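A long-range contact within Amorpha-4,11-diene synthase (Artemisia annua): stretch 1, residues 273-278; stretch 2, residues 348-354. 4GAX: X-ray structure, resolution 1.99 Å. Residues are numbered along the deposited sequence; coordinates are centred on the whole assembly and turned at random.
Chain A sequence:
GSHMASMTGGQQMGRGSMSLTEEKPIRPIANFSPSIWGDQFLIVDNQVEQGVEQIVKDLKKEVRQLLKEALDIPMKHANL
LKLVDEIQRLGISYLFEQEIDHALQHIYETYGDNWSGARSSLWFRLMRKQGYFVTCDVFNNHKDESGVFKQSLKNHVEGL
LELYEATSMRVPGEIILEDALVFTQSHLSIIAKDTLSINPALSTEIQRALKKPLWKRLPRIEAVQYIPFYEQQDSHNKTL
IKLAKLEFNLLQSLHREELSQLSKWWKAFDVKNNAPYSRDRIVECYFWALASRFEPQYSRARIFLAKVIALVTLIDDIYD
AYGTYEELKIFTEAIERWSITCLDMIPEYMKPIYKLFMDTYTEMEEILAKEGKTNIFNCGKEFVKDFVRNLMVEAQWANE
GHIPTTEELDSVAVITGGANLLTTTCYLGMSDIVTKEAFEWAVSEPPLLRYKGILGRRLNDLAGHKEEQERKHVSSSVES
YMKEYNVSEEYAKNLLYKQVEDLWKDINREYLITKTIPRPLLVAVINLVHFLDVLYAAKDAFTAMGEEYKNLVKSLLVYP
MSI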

# COMPACT_ATOMS: atom_id res chain seq x y z
N ASN A 273 -17.47 13.72 -21.91
CA ASN A 273 -18.60 14.62 -22.07
C ASN A 273 -19.09 15.26 -20.77
O ASN A 273 -19.46 16.43 -20.75
CB ASN A 273 -19.76 13.89 -22.75
CG ASN A 273 -19.52 13.67 -24.23
OD1 ASN A 273 -18.92 14.51 -24.90
ND2 ASN A 273 -19.98 12.54 -24.74
N ASN A 274 -19.08 14.49 -19.69
CA ASN A 274 -19.69 14.93 -18.44
C ASN A 274 -18.71 15.56 -17.45
O ASN A 274 -19.12 16.14 -16.44
CB ASN A 274 -20.47 13.78 -17.79
CG ASN A 274 -21.68 13.37 -18.61
OD1 ASN A 274 -22.53 14.21 -18.94
ND2 ASN A 274 -21.75 12.09 -18.98
N ALA A 275 -17.42 15.45 -17.75
CA ALA A 275 -16.39 16.12 -16.96
C ALA A 275 -15.13 16.35 -17.80
O ALA A 275 -14.08 15.79 -17.52
CB ALA A 275 -16.05 15.31 -15.73
N PRO A 276 -15.23 17.20 -18.84
CA PRO A 276 -14.12 17.32 -19.79
C PRO A 276 -12.89 18.01 -19.18
O PRO A 276 -11.79 17.96 -19.73
CB PRO A 276 -14.71 18.15 -20.92
CG PRO A 276 -15.75 18.99 -20.24
CD PRO A 276 -16.32 18.15 -19.14
N TYR A 277 -13.10 18.65 -18.04
CA TYR A 277 -12.00 19.26 -17.29
C TYR A 277 -11.11 18.20 -16.63
O TYR A 277 -9.95 18.47 -16.31
CB TYR A 277 -12.56 20.20 -16.23
CG TYR A 277 -13.57 19.55 -15.32
CD1 TYR A 277 -13.16 18.83 -14.21
CD2 TYR A 277 -14.93 19.62 -15.59
CE1 TYR A 277 -14.06 18.22 -13.38
CE2 TYR A 277 -15.85 19.01 -14.75
CZ TYR A 277 -15.40 18.31 -13.66
OH TYR A 277 -16.29 17.69 -12.82
N SER A 278 -11.64 17.00 -16.42
CA SER A 278 -10.91 15.98 -15.66
C SER A 278 -10.30 14.85 -16.51
O SER A 278 -10.30 14.91 -17.74
CB SER A 278 -11.78 15.40 -14.54
OG SER A 278 -13.00 14.91 -15.07
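Stretch 2, residues 348-354: EYMKPIY

What lies at the apolar centre of the contact? Ile353 does, with chi1 at m and chi2 at p. Its CA-to-CB bond points sideways, but the end of the side chain comes nearer, and CD1 sits at the edge of the Tyr277 ring, near its plane, 4.1 Å from Tyr277 CZ. Ala275 touches it more loosely, with CB 4.5 Å from Ile353 CD1.

How does Tyr277 reach across? A type I turn from Ala275 to Ser278, closed by Ser278 N to Ala275 O at 2.9 Å, carries Tyr277, whose CA-to-CB bond points toward stretch 2. Its CE2 lies 4.2 Å from CD1 of Tyr349, at the edge of the Tyr349 ring. Tyr277 OH packs tightly, 3.0 Å from Ile353 CG1, and is buried without a polar partner.

How does the backbone of stretch 2 run here? Residues 348-350 have helical phi/psi without the regular bonds, and 351-354 are helical. Nearest CA atoms pair Asn274 with Pro352 at 6.2 Å and Ala275 with Ile353 at 7.6 Å, so both chains advance in the same sense at this point.

What forms the polar edge? Asn274 O lies 3.5 Å from Ile353 CD1 and 3.8 Å from Pro352 CG; no hydrogen bond joins the stretches, and the contacts here are van der Waals ones.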

# COMPACT_ATOMS: atom_id res chain seq x y z
N GLU A 348 -24.37 24.30 -13.35
CA GLU A 348 -24.69 23.29 -14.38
C GLU A 348 -23.62 22.22 -14.59
O GLU A 348 -23.91 21.02 -14.56
CB GLU A 348 -25.01 23.97 -15.72
CG GLU A 348 -26.05 23.24 -16.55
CD GLU A 348 -27.42 23.26 -15.90
OE1 GLU A 348 -28.22 22.34 -16.16
OE2 GLU A 348 -27.69 24.19 -15.12
N TYR A 349 -22.38 22.64 -14.81
CA TYR A 349 -21.31 21.67 -15.06
C TYR A 349 -21.01 20.74 -13.89
O TYR A 349 -20.37 19.70 -14.06
CB TYR A 349 -20.03 22.37 -15.53
CG TYR A 349 -19.22 23.01 -14.43
CD1 TYR A 349 -18.16 22.34 -13.84
CD2 TYR A 349 -19.49 24.30 -14.00
CE1 TYR A 349 -17.40 22.93 -12.85
CE2 TYR A 349 -18.75 24.90 -13.00
CZ TYR A 349 -17.70 24.20 -12.43
OH TYR A 349 -16.94 24.79 -11.43
N MET A 350 -21.47 21.09 -12.69
CA MET A 350 -21.20 20.27 -11.51
C MET A 350 -22.29 19.24 -11.26
O MET A 350 -22.15 18.36 -10.40
CB MET A 350 -21.04 21.15 -10.27
CG MET A 350 -19.80 22.02 -10.26
SD MET A 350 -19.95 23.34 -9.03
CE MET A 350 -18.21 23.67 -8.67
N LYS A 351 -23.38 19.33 -12.02
CA LYS A 351 -24.50 18.40 -11.84
C LYS A 351 -24.14 16.92 -12.06
O LYS A 351 -24.47 16.08 -11.21
CB LYS A 351 -25.71 18.83 -12.67
CG LYS A 351 -26.33 20.17 -12.24
CD LYS A 351 -27.65 20.45 -12.95
CE LYS A 351 -28.37 21.64 -12.31
NZ LYS A 351 -29.78 21.77 -12.78
N PRO A 352 -23.46 16.59 -13.18
CA PRO A 352 -23.19 15.15 -13.38
C PRO A 352 -22.35 14.54 -12.28
O PRO A 352 -22.53 13.37 -11.92
CB PRO A 352 -22.41 15.11 -14.70
CG PRO A 352 -22.81 16.39 -15.42
CD PRO A 352 -23.00 17.41 -14.32
N ILE A 353 -21.42 15.31 -11.73
CA ILE A 353 -20.49 14.78 -10.74
C ILE A 353 -21.22 14.65 -9.41
O ILE A 353 -20.98 13.71 -8.65
CB ILE A 353 -19.24 15.69 -10.60
CG1 ILE A 353 -18.53 15.85 -11.95
CG2 ILE A 353 -18.28 15.11 -9.55
CD1 ILE A 353 -19.19 16.82 -12.96
N TYR A 354 -22.12 15.58 -9.12
CA TYR A 354 -22.89 15.50 -7.89
C TYR A 354 -23.77 14.26 -7.94
O TYR A 354 -23.89 13.54 -6.96
CB TYR A 354 -23.74 16.75 -7.66
CG TYR A 354 -24.28 16.84 -6.24
CD1 TYR A 354 -23.46 17.23 -5.19
CD2 TYR A 354 -25.61 16.53 -5.96
CE1 TYR A 354 -23.94 17.31 -3.89
CE2 TYR A 354 -26.10 16.61 -4.66
CZ TYR A 354 -25.27 17.00 -3.63
OH TYR A 354 -25.75 17.08 -2.35